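Local coordinates for 4-hydroxybutyrate coenzyme A transferase (Shewanella oneidensis, PDB 2OAS), which probably transfers coenzyme A from acyl-CoA donors to carboxylic acids such as 4-hydroxybutyrate, as a member of the acetyl-CoA hydrolase/transferase family, at residues G229-L234 and S293-N298; E233-G238 and V281-I286; K259-F264 and E287-T292. All blocks are in the same frame, centred on the assembly; numbering follows the deposited sequence.

The three contacts cluster around Glu233, the residue covalently joined to coenzyme A. Interaction 1 and interaction 2 share Glu233 and Leu234, and their centres lie about 10 Å apart. Interaction 3 sits nearer to both, its centre about 6 Å from that of interaction 1 and about 7 Å from that of interaction 2. Segment 259-264 ties the group together: on one flank Gly263 N is 3.1 Å from Glu233 O, a probable hydrogen bond, and on the other Leu260 O is 2.7 Å from Ile282 N. Helices 286-289 and 292-295 follow each other in the chain and supply the second partners of interactions 3 and 1.

Interaction 1: G229-L234 and S293-N298; sequences GVHTEL and SIIRKN. With COA (coenzyme A), chain C.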
loop_
_atom_site.group_PDB
_atom_site.type_symbol
_atom_site.label_atom_id
_atom_site.label_comp_id
_atom_site.label_asym_id
_atom_site.label_seq_id
_atom_site.Cartn_x
_atom_site.Cartn_y
_atom_site.Cartn_z
ATOM N N GLY A 229 -15.186 19.214 4.378
ATOM C CA GLY A 229 -13.843 19.569 4.781
ATOM C C GLY A 229 -12.861 19.347 3.650
ATOM O O GLY A 229 -13.217 18.801 2.609
ATOM N N VAL A 230 -11.621 19.766 3.853
ATOM C CA VAL A 230 -10.594 19.613 2.834
ATOM C C VAL A 230 -9.233 19.236 3.437
ATOM O O VAL A 230 -8.688 19.953 4.275
ATOM C CB VAL A 230 -10.457 20.930 1.995
ATOM C CG1 VAL A 230 -9.211 20.889 1.136
ATOM C CG2 VAL A 230 -11.691 21.132 1.128
ATOM N N HIS A 231 -8.713 18.090 3.012
ATOM C CA HIS A 231 -7.396 17.588 3.431
ATOM C C HIS A 231 -6.910 16.835 2.194
ATOM O O HIS A 231 -7.144 15.636 2.038
ATOM C CB HIS A 231 -7.511 16.626 4.616
ATOM C CG HIS A 231 -6.183 16.251 5.193
ATOM N ND1 HIS A 231 -5.624 16.912 6.265
ATOM C CD2 HIS A 231 -5.249 15.368 4.770
ATOM C CE1 HIS A 231 -4.399 16.461 6.470
ATOM N NE2 HIS A 231 -4.147 15.523 5.577
ATOM N N THR A 232 -6.231 17.547 1.311
ATOM C CA THR A 232 -5.820 16.969 0.055
ATOM C C THR A 232 -4.363 17.230 -0.321
ATOM O O THR A 232 -3.675 18.035 0.303
ATOM C CB THR A 232 -6.771 17.516 -1.041
ATOM O OG1 THR A 232 -6.372 17.069 -2.339
ATOM C CG2 THR A 232 -6.782 19.027 -0.990
ATOM N N GLU A 233 -3.921 16.514 -1.328
ATOM C CA GLU A 233 -2.571 16.686 -1.850
ATOM C C GLU A 233 -2.417 18.039 -2.538
ATOM O O GLU A 233 -1.385 18.668 -2.509
ATOM C CB GLU A 233 -2.364 15.808 -3.087
ATOM C CG GLU A 233 -1.310 14.727 -2.913
ATOM C CD GLU A 233 -0.732 14.258 -4.232
ATOM O OE1 GLU A 233 -0.365 13.067 -4.333
ATOM N N LEU A 234 -3.534 18.489 -3.126
ATOM C CA LEU A 234 -3.552 19.790 -3.793
ATOM C C LEU A 234 -4.992 20.174 -4.107
ATOM O O LEU A 234 -5.889 19.340 -3.998
ATOM C CB LEU A 234 -2.752 19.757 -5.108
ATOM C CG LEU A 234 -3.476 19.148 -6.325
ATOM C CD1 LEU A 234 -2.732 19.438 -7.650
ATOM C CD2 LEU A 234 -3.620 17.660 -6.089
ATOM N N SER A 293 -1.433 7.843 8.516
ATOM C CA SER A 293 -1.645 7.921 9.946
ATOM C C SER A 293 -2.357 9.227 10.327
ATOM O O SER A 293 -3.082 9.292 11.330
ATOM C CB SER A 293 -0.298 7.808 10.666
ATOM O OG SER A 293 -0.413 8.158 12.032
ATOM N N ILE A 294 -2.159 10.271 9.528
ATOM C CA ILE A 294 -2.807 11.561 9.795
ATOM C C ILE A 294 -4.160 11.665 9.095
ATOM O O ILE A 294 -5.140 12.112 9.688
ATOM C CB ILE A 294 -1.919 12.730 9.343
ATOM C CG1 ILE A 294 -0.706 12.813 10.256
ATOM C CG2 ILE A 294 -2.700 14.031 9.368
ATOM C CD1 ILE A 294 0.275 13.858 9.830
ATOM N N ILE A 295 -4.202 11.239 7.838
ATOM C CA ILE A 295 -5.423 11.287 7.049
ATOM C C ILE A 295 -6.604 10.580 7.723
ATOM O O ILE A 295 -7.737 11.084 7.709
ATOM C CB ILE A 295 -5.195 10.644 5.670
ATOM C CG1 ILE A 295 -3.972 11.272 5.003
ATOM C CG2 ILE A 295 -6.430 10.815 4.801
ATOM C CD1 ILE A 295 -3.622 10.659 3.669
ATOM N N ARG A 296 -6.335 9.409 8.297
ATOM C CA ARG A 296 -7.348 8.605 8.996
ATOM C C ARG A 296 -7.926 9.326 10.220
ATOM O O ARG A 296 -8.974 8.933 10.730
ATOM C CB ARG A 296 -6.748 7.271 9.456
ATOM C CG ARG A 296 -5.833 7.397 10.676
ATOM C CD ARG A 296 -5.244 6.046 11.114
ATOM N NE ARG A 296 -6.276 5.039 11.353
ATOM C CZ ARG A 296 -6.029 3.790 11.732
ATOM N NH1 ARG A 296 -4.779 3.388 11.922
ATOM N NH2 ARG A 296 -7.033 2.937 11.906
ATOM N N LYS A 297 -7.251 10.373 10.693
ATOM C CA LYS A 297 -7.739 11.104 11.868
ATOM C C LYS A 297 -9.048 11.849 11.603
ATOM O O LYS A 297 -9.809 12.130 12.531
ATOM C CB LYS A 297 -6.676 12.087 12.393
ATOM C CG LYS A 297 -5.453 11.419 13.005
ATOM C CD LYS A 297 -4.441 12.429 13.504
ATOM C CE LYS A 297 -3.234 11.731 14.137
ATOM N NZ LYS A 297 -2.231 12.711 14.652
ATOM N N ASN A 298 -9.309 12.170 10.340
ATOM C CA ASN A 298 -10.540 12.863 9.984
ATOM C C ASN A 298 -11.610 11.876 9.562
ATOM O O ASN A 298 -11.385 11.035 8.683
ATOM C CB ASN A 298 -10.319 13.834 8.829
ATOM C CG ASN A 298 -9.582 15.064 9.249
ATOM O OD1 ASN A 298 -9.860 15.630 10.306
ATOM N ND2 ASN A 298 -8.646 15.503 8.426
HETATM N N1A COA C . -4.189 3.009 -22.593
HETATM C C2A COA C . -3.631 3.762 -23.715
HETATM N N3A COA C . -3.697 5.228 -23.551
HETATM C C4A COA C . -4.297 5.865 -22.365
HETATM C C5A COA C . -4.831 5.112 -21.258
HETATM C C6A COA C . -4.786 3.637 -21.403
HETATM N N6A COA C . -5.299 2.804 -20.379
HETATM N N7A COA C . -5.322 5.966 -20.285
HETATM C C8A COA C . -5.064 7.253 -20.788
HETATM N N9A COA C . -4.433 7.220 -22.052
HETATM C C1B COA C . -4.024 8.330 -22.889
HETATM C C2B COA C . -5.069 9.414 -23.297
HETATM O O2B COA C . -5.413 9.354 -24.636
HETATM C C3B COA C . -4.487 10.765 -22.884
HETATM O O3B COA C . -4.426 11.671 -24.030
HETATM P P3B COA C . -3.876 13.154 -23.949
HETATM O O7A COA C . -4.549 14.009 -22.952
HETATM O O8A COA C . -2.420 13.116 -23.614
HETATM O O9A COA C . -3.993 13.752 -25.271
HETATM C C4B COA C . -3.170 10.499 -22.260
HETATM O O4B COA C . -2.915 9.084 -22.274
HETATM C C5B COA C . -3.369 11.237 -20.869
HETATM O O5B COA C . -4.413 10.625 -20.092
HETATM P P1A COA C . -5.435 11.375 -19.019
HETATM O O1A COA C . -6.193 12.456 -19.585
HETATM O O2A COA C . -6.416 10.400 -18.408
HETATM O O3A COA C . -4.421 11.880 -17.919
HETATM P P2A COA C . -4.850 12.644 -16.634
HETATM O O4A COA C . -4.207 13.955 -16.616
HETATM O O5A COA C . -6.287 12.837 -16.579
HETATM O O6A COA C . -4.609 11.905 -15.388
HETATM C CBP COA C . -3.557 10.112 -13.947
HETATM C CCP COA C . -4.801 10.576 -14.903
HETATM C CDP COA C . -2.537 10.076 -15.139
HETATM C CEP COA C . -3.777 8.639 -13.390
HETATM C CAP COA C . -3.109 11.266 -12.805
HETATM O OAP COA C . -4.307 11.281 -11.969
HETATM C C9P COA C . -1.924 10.854 -11.923
HETATM O O9P COA C . -0.842 11.379 -12.139
HETATM N N8P COA C . -2.163 9.903 -10.899
HETATM C C7P COA C . -1.302 9.308 -9.886
HETATM C C6P COA C . -1.725 9.484 -8.381
HETATM C C5P COA C . -1.296 10.739 -7.739
HETATM O O5P COA C . -0.860 10.732 -6.583
HETATM N N4P COA C . -1.418 11.916 -8.560
HETATM C C3P COA C . -1.090 13.312 -8.310
HETATM C C2P COA C . -1.645 13.939 -6.976
HETATM S S1P COA C . -0.354 14.722 -5.965
#
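His231 and Ile295 mark the closest backbone approach, with CA atoms 7.5 Å apart, where the chain after Val230 passes helix 292-295 and the type I turn from Ile295 to Asn298. With CG anti to the backbone N (chi1 -172°), the His231 imidazole spans that gap. Its CE1 lies 4.1 Å from Ile294 CG2 and its NE2 lies 4.3 Å from Ile295 CG1, the two isoleucines giving it an apolar wall. The His231 and Asn298 side chains run across each other at about a right angle, ring and amide planes inclined by 64°, and Asn298 ND2 is 4.0 Å from His231 ND1. Imidazole suits this place, its NE2 donating to the Val289 carbonyl and its carbons meeting the isoleucines; asparagine does because OD1 can accept the backbone N-H groups of both Arg254 and Phe255. On the next residue, the Thr232 hydroxyl donates to Leu234 O at 2.9 Å, bracketing Glu233, whose CD is bonded to S1P of coenzyme A at 1.8 Å. The chemistry is therefore lopsided: imidazole and amide are held through NE2 and OD1, while His231 ND1 and Asn298 ND2 are buried without a partner in the model, and the segments meet through van der Waals contact.

Interaction 2: E233-G238 and V281-I286; sequences ELFSDG and VIFMDI. With COA (coenzyme A), chain C.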
loop_
_atom_site.group_PDB
_atom_site.type_symbol
_atom_site.label_atom_id
_atom_site.label_comp_id
_atom_site.label_asym_id
_atom_site.label_seq_id
_atom_site.Cartn_x
_atom_site.Cartn_y
_atom_site.Cartn_z
ATOM N N GLU A 233 -3.921 16.514 -1.328
ATOM C CA GLU A 233 -2.571 16.686 -1.850
ATOM C C GLU A 233 -2.417 18.039 -2.538
ATOM O O GLU A 233 -1.385 18.668 -2.509
ATOM C CB GLU A 233 -2.364 15.808 -3.087
ATOM C CG GLU A 233 -1.310 14.727 -2.913
ATOM C CD GLU A 233 -0.732 14.258 -4.232
ATOM O OE1 GLU A 233 -0.365 13.067 -4.333
ATOM N N LEU A 234 -3.534 18.489 -3.126
ATOM C CA LEU A 234 -3.552 19.790 -3.793
ATOM C C LEU A 234 -4.992 20.174 -4.107
ATOM O O LEU A 234 -5.889 19.340 -3.998
ATOM C CB LEU A 234 -2.752 19.757 -5.108
ATOM C CG LEU A 234 -3.476 19.148 -6.325
ATOM C CD1 LEU A 234 -2.732 19.438 -7.650
ATOM C CD2 LEU A 234 -3.620 17.660 -6.089
ATOM N N PHE A 235 -5.210 21.428 -4.483
ATOM C CA PHE A 235 -6.555 21.864 -4.835
ATOM C C PHE A 235 -6.497 22.983 -5.863
ATOM O O PHE A 235 -5.459 23.622 -6.030
ATOM C CB PHE A 235 -7.325 22.304 -3.586
ATOM C CG PHE A 235 -6.883 23.622 -3.015
ATOM C CD1 PHE A 235 -7.491 24.808 -3.418
ATOM C CD2 PHE A 235 -5.900 23.674 -2.034
ATOM C CE1 PHE A 235 -7.129 26.022 -2.851
ATOM C CE2 PHE A 235 -5.526 24.886 -1.462
ATOM C CZ PHE A 235 -6.146 26.062 -1.872
ATOM N N SER A 236 -7.594 23.199 -6.580
ATOM C CA SER A 236 -7.625 24.255 -7.577
ATOM C C SER A 236 -8.864 25.094 -7.424
ATOM O O SER A 236 -9.528 25.058 -6.390
ATOM C CB SER A 236 -7.587 23.684 -8.999
ATOM O OG SER A 236 -7.590 24.739 -9.954
ATOM N N ASP A 237 -9.169 25.841 -8.477
ATOM C CA ASP A 237 -10.312 26.732 -8.508
ATOM C C ASP A 237 -11.607 26.045 -8.139
ATOM O O ASP A 237 -12.501 26.668 -7.573
ATOM C CB ASP A 237 -10.417 27.358 -9.895
ATOM C CG ASP A 237 -9.239 28.270 -10.209
ATOM O OD1 ASP A 237 -9.335 29.484 -9.930
ATOM O OD2 ASP A 237 -8.217 27.763 -10.716
ATOM N N GLY A 238 -11.702 24.757 -8.444
ATOM C CA GLY A 238 -12.909 24.018 -8.128
ATOM C C GLY A 238 -13.283 24.157 -6.667
ATOM O O GLY A 238 -14.439 24.409 -6.317
ATOM N N VAL A 281 -5.955 28.852 5.018
ATOM C CA VAL A 281 -5.362 27.863 4.118
ATOM C C VAL A 281 -3.968 27.476 4.584
ATOM O O VAL A 281 -3.068 28.311 4.668
ATOM C CB VAL A 281 -5.280 28.379 2.648
ATOM C CG1 VAL A 281 -4.804 27.263 1.726
ATOM C CG2 VAL A 281 -6.645 28.889 2.189
ATOM N N ILE A 282 -3.790 26.199 4.884
ATOM C CA ILE A 282 -2.514 25.707 5.353
ATOM C C ILE A 282 -1.830 24.726 4.401
ATOM O O ILE A 282 -2.342 23.637 4.115
ATOM C CB ILE A 282 -2.670 25.030 6.719
ATOM C CG1 ILE A 282 -3.210 26.045 7.733
ATOM C CG2 ILE A 282 -1.329 24.447 7.175
ATOM C CD1 ILE A 282 -2.326 27.274 7.912
ATOM N N PHE A 283 -0.672 25.141 3.908
ATOM C CA PHE A 283 0.137 24.339 3.020
ATOM C C PHE A 283 1.078 23.602 3.941
ATOM O O PHE A 283 1.982 24.182 4.537
ATOM C CB PHE A 283 0.939 25.221 2.051
ATOM C CG PHE A 283 0.115 25.798 0.940
ATOM C CD1 PHE A 283 -0.814 26.804 1.185
ATOM C CD2 PHE A 283 0.237 25.297 -0.359
ATOM C CE1 PHE A 283 -1.613 27.294 0.169
ATOM C CE2 PHE A 283 -0.562 25.784 -1.382
ATOM C CZ PHE A 283 -1.486 26.790 -1.122
HETATM N N MSE A 284 0.863 22.306 4.035
HETATM C CA MSE A 284 1.636 21.453 4.907
HETATM C C MSE A 284 2.572 20.555 4.119
HETATM O O MSE A 284 2.340 20.290 2.939
HETATM C CB MSE A 284 0.659 20.605 5.697
HETATM C CG MSE A 284 1.215 19.857 6.870
HETATM SE SE MSE A 284 -0.302 19.018 7.702
HETATM C CE MSE A 284 -0.881 20.540 8.740
ATOM N N ASP A 285 3.615 20.079 4.796
ATOM C CA ASP A 285 4.626 19.187 4.229
ATOM C C ASP A 285 4.014 17.843 3.853
ATOM O O ASP A 285 3.360 17.213 4.679
ATOM C CB ASP A 285 5.745 18.989 5.261
ATOM C CG ASP A 285 6.721 17.880 4.887
ATOM O OD1 ASP A 285 6.757 17.462 3.708
ATOM O OD2 ASP A 285 7.469 17.433 5.781
ATOM N N ILE A 286 4.230 17.398 2.616
ATOM C CA ILE A 286 3.674 16.129 2.153
ATOM C C ILE A 286 3.956 14.952 3.080
ATOM O O ILE A 286 3.207 13.979 3.097
ATOM C CB ILE A 286 4.213 15.744 0.772
ATOM C CG1 ILE A 286 5.730 15.872 0.780
ATOM C CG2 ILE A 286 3.583 16.603 -0.299
ATOM C CD1 ILE A 286 6.369 15.327 -0.442
HETATM N N1A COA C . -4.189 3.009 -22.593
HETATM C C2A COA C . -3.631 3.762 -23.715
HETATM N N3A COA C . -3.697 5.228 -23.551
HETATM C C4A COA C . -4.297 5.865 -22.365
HETATM C C5A COA C . -4.831 5.112 -21.258
HETATM C C6A COA C . -4.786 3.637 -21.403
HETATM N N6A COA C . -5.299 2.804 -20.379
HETATM N N7A COA C . -5.322 5.966 -20.285
HETATM C C8A COA C . -5.064 7.253 -20.788
HETATM N N9A COA C . -4.433 7.220 -22.052
HETATM C C1B COA C . -4.024 8.330 -22.889
HETATM C C2B COA C . -5.069 9.414 -23.297
HETATM O O2B COA C . -5.413 9.354 -24.636
HETATM C C3B COA C . -4.487 10.765 -22.884
HETATM O O3B COA C . -4.426 11.671 -24.030
HETATM P P3B COA C . -3.876 13.154 -23.949
HETATM O O7A COA C . -4.549 14.009 -22.952
HETATM O O8A COA C . -2.420 13.116 -23.614
HETATM O O9A COA C . -3.993 13.752 -25.271
HETATM C C4B COA C . -3.170 10.499 -22.260
HETATM O O4B COA C . -2.915 9.084 -22.274
HETATM C C5B COA C . -3.369 11.237 -20.869
HETATM O O5B COA C . -4.413 10.625 -20.092
HETATM P P1A COA C . -5.435 11.375 -19.019
HETATM O O1A COA C . -6.193 12.456 -19.585
HETATM O O2A COA C . -6.416 10.400 -18.408
HETATM O O3A COA C . -4.421 11.880 -17.919
HETATM P P2A COA C . -4.850 12.644 -16.634
HETATM O O4A COA C . -4.207 13.955 -16.616
HETATM O O5A COA C . -6.287 12.837 -16.579
HETATM O O6A COA C . -4.609 11.905 -15.388
HETATM C CBP COA C . -3.557 10.112 -13.947
HETATM C CCP COA C . -4.801 10.576 -14.903
HETATM C CDP COA C . -2.537 10.076 -15.139
HETATM C CEP COA C . -3.777 8.639 -13.390
HETATM C CAP COA C . -3.109 11.266 -12.805
HETATM O OAP COA C . -4.307 11.281 -11.969
HETATM C C9P COA C . -1.924 10.854 -11.923
HETATM O O9P COA C . -0.842 11.379 -12.139
HETATM N N8P COA C . -2.163 9.903 -10.899
HETATM C C7P COA C . -1.302 9.308 -9.886
HETATM C C6P COA C . -1.725 9.484 -8.381
HETATM C C5P COA C . -1.296 10.739 -7.739
HETATM O O5P COA C . -0.860 10.732 -6.583
HETATM N N4P COA C . -1.418 11.916 -8.560
HETATM C C3P COA C . -1.090 13.312 -8.310
HETATM C C2P COA C . -1.645 13.939 -6.976
HETATM S S1P COA C . -0.354 14.722 -5.965
#
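Phe235 and Val281 form the close part of this buried contact. The Phe235 ring crosses the valine obliquely, and CG1 of Val281 sits 4.0 Å from both CE2 and CZ of the ring. A chi1 of 73° places Phe235 CG between its backbone N and carbonyl carbon, which brings the ring against Val281. Val281 CG1, anti to its own backbone N, reaches back to meet it. A flat aromatic group suits this place because one ring can touch two neighbours: its CE2 also lies 4.5 Å from Phe283 CZ, a looser touch. Elsewhere the segments draw apart. Ile286 CG2 comes no nearer to segment 233-238 than 5.8 Å, at Glu233 O, and at the far end Ser236 and Asp237 are partly exposed where helix 237-244 begins, bonded instead to Leu266 O and the Ser268 hydroxyl. The tight end is closed by helix 269-275, whose Leu271 and Val275 pack on Phe235 while Val275 also meets Phe283 and Tyr274 meets Val281. The connection from strand 260-262 to its parallel neighbour 281-283 runs through the short strand 264-265 and that helix, so Phe235 is buried against the helix-covered side of a beta-alpha-beta crossover.

Interaction 3: K259-F264 and E287-T292; sequences KLVTGF and EQVNDT
Val289 lays its two methyl groups over the backbone of Thr262 and Gly263, its CA 6.4 Å from that of Thr262. CG2 lies 4.2 Å from Thr262 CA, and CG1 lies 4.2 Å from Gly263 CA, so each branch covers one of two successive residues. The fork is set by a chi1 of 59°, which puts CG1 between the backbone N and the carbonyl carbon and CG2 anti to the N. CG2 also faces a second valine, 4.5 Å from Val261 CG1, and this looser pair is where side chain meets side chain.

Residue types follow from these roles. Beta-branched Val261 suits an extended strand and turns its side chain toward the helix. Thr262 points its CB the other way, presenting the bare backbone to Val289 while its side chain packs on Phe235 and Phe283. Gly263 has no side chain, and the direction in which one would project is already taken up by Val289 CG1 and the Phe264 ring; the strand and helix 286-289 can therefore approach closely.

Past Val289 the chain leaves the helix at Asn290. Asp291 N donates to Gln288 O at 2.9 Å, and the Asp291 carboxylate then caps the next helix through Ser293 N. Asn290 packs against Glu233, and Phe264 touches coenzyme A, so Asn290 and Phe264 bring the two segments to the border of the active site; the Val289 side chain itself is about 6 Å, nearest atoms, from that of Glu233. Across the interface the chemistry is wholly apolar: methyl groups against CA atoms and another methyl imply that dispersion and the burial of hydrocarbon, with the side-chain-free Gly263, set the fit beside the thioester-linked glutamate.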
loop_
_atom_site.group_PDB
_atom_site.type_symbol
_atom_site.label_atom_id
_atom_site.label_comp_id
_atom_site.label_asym_id
_atom_site.label_seq_id
_atom_site.Cartn_x
_atom_site.Cartn_y
_atom_site.Cartn_z
ATOM N N LYS A 259 -9.726 24.848 8.893
ATOM C CA LYS A 259 -8.748 25.231 7.872
ATOM C C LYS A 259 -8.585 24.221 6.733
ATOM O O LYS A 259 -8.780 23.018 6.917
ATOM C CB LYS A 259 -7.382 25.456 8.523
ATOM C CG LYS A 259 -7.428 26.305 9.789
ATOM C CD LYS A 259 -6.040 26.807 10.180
ATOM C CE LYS A 259 -6.083 27.546 11.512
ATOM N NZ LYS A 259 -6.388 26.568 12.610
ATOM N N LEU A 260 -8.230 24.713 5.551
ATOM C CA LEU A 260 -7.996 23.838 4.409
ATOM C C LEU A 260 -6.536 23.404 4.507
ATOM O O LEU A 260 -5.682 24.207 4.874
ATOM C CB LEU A 260 -8.191 24.595 3.098
ATOM C CG LEU A 260 -9.538 25.265 2.888
ATOM C CD1 LEU A 260 -9.548 25.999 1.557
ATOM C CD2 LEU A 260 -10.612 24.204 2.920
ATOM N N VAL A 261 -6.253 22.148 4.192
ATOM C CA VAL A 261 -4.886 21.642 4.242
ATOM C C VAL A 261 -4.502 20.989 2.892
ATOM O O VAL A 261 -5.321 20.303 2.285
ATOM C CB VAL A 261 -4.731 20.601 5.404
ATOM C CG1 VAL A 261 -3.289 20.112 5.514
ATOM C CG2 VAL A 261 -5.150 21.253 6.736
ATOM N N THR A 262 -3.280 21.243 2.429
ATOM C CA THR A 262 -2.756 20.660 1.190
ATOM C C THR A 262 -1.246 20.750 1.164
ATOM O O THR A 262 -0.635 21.428 1.996
ATOM C CB THR A 262 -3.201 21.386 -0.104
ATOM O OG1 THR A 262 -3.047 22.804 0.065
ATOM C CG2 THR A 262 -4.605 21.042 -0.453
ATOM N N GLY A 263 -0.664 20.072 0.180
ATOM C CA GLY A 263 0.771 20.092 0.008
ATOM C C GLY A 263 1.133 21.178 -0.985
ATOM O O GLY A 263 2.240 21.714 -0.952
ATOM N N PHE A 264 0.198 21.483 -1.881
ATOM C CA PHE A 264 0.382 22.524 -2.893
ATOM C C PHE A 264 -0.915 22.942 -3.592
ATOM O O PHE A 264 -1.976 22.366 -3.363
ATOM C CB PHE A 264 1.427 22.100 -3.928
ATOM C CG PHE A 264 1.302 20.684 -4.374
ATOM C CD1 PHE A 264 1.880 19.664 -3.640
ATOM C CD2 PHE A 264 0.580 20.376 -5.516
ATOM C CE1 PHE A 264 1.745 18.336 -4.032
ATOM C CE2 PHE A 264 0.431 19.048 -5.931
ATOM C CZ PHE A 264 1.014 18.021 -5.186
ATOM N N GLU A 287 5.043 15.015 3.837
ATOM C CA GLU A 287 5.352 13.919 4.748
ATOM C C GLU A 287 4.241 13.765 5.776
ATOM O O GLU A 287 4.080 12.696 6.359
ATOM C CB GLU A 287 6.683 14.158 5.452
ATOM C CG GLU A 287 7.079 13.020 6.371
ATOM C CD GLU A 287 8.503 13.151 6.879
ATOM O OE1 GLU A 287 8.886 12.375 7.775
ATOM O OE2 GLU A 287 9.240 14.025 6.379
ATOM N N GLN A 288 3.478 14.837 5.985
ATOM C CA GLN A 288 2.361 14.843 6.931
ATOM C C GLN A 288 1.003 14.775 6.230
ATOM O O GLN A 288 0.193 13.906 6.541
ATOM C CB GLN A 288 2.391 16.098 7.803
ATOM C CG GLN A 288 3.127 15.962 9.108
ATOM C CD GLN A 288 4.588 15.634 8.921
ATOM O OE1 GLN A 288 4.991 14.472 9.014
ATOM N NE2 GLN A 288 5.397 16.662 8.641
ATOM N N VAL A 289 0.759 15.693 5.298
ATOM C CA VAL A 289 -0.507 15.724 4.585
ATOM C C VAL A 289 -0.817 14.400 3.893
ATOM O O VAL A 289 -1.985 13.997 3.825
ATOM C CB VAL A 289 -0.559 16.870 3.532
ATOM C CG1 VAL A 289 0.557 16.718 2.531
ATOM C CG2 VAL A 289 -1.902 16.859 2.806
ATOM N N ASN A 290 0.222 13.719 3.400
ATOM C CA ASN A 290 0.061 12.438 2.718
ATOM C C ASN A 290 0.412 11.244 3.604
ATOM O O ASN A 290 0.756 10.162 3.110
ATOM C CB ASN A 290 0.903 12.402 1.443
ATOM C CG ASN A 290 0.251 13.135 0.303
ATOM O OD1 ASN A 290 -0.208 14.266 0.459
ATOM N ND2 ASN A 290 0.206 12.497 -0.862
ATOM N N ASP A 291 0.324 11.449 4.914
ATOM C CA ASP A 291 0.603 10.396 5.886
ATOM C C ASP A 291 -0.719 9.731 6.286
ATOM O O ASP A 291 -1.572 10.355 6.930
ATOM C CB ASP A 291 1.282 10.979 7.125
ATOM C CG ASP A 291 1.892 9.904 8.010
ATOM O OD1 ASP A 291 1.198 8.901 8.264
ATOM O OD2 ASP A 291 3.061 10.057 8.450
ATOM N N THR A 292 -0.883 8.463 5.902
ATOM C CA THR A 292 -2.102 7.722 6.193
ATOM C C THR A 292 -2.453 7.791 7.676
ATOM O O THR A 292 -3.624 7.804 8.052
ATOM C CB THR A 292 -1.978 6.237 5.751
ATOM O OG1 THR A 292 -0.961 5.574 6.525
ATOM C CG2 THR A 292 -1.611 6.160 4.272
#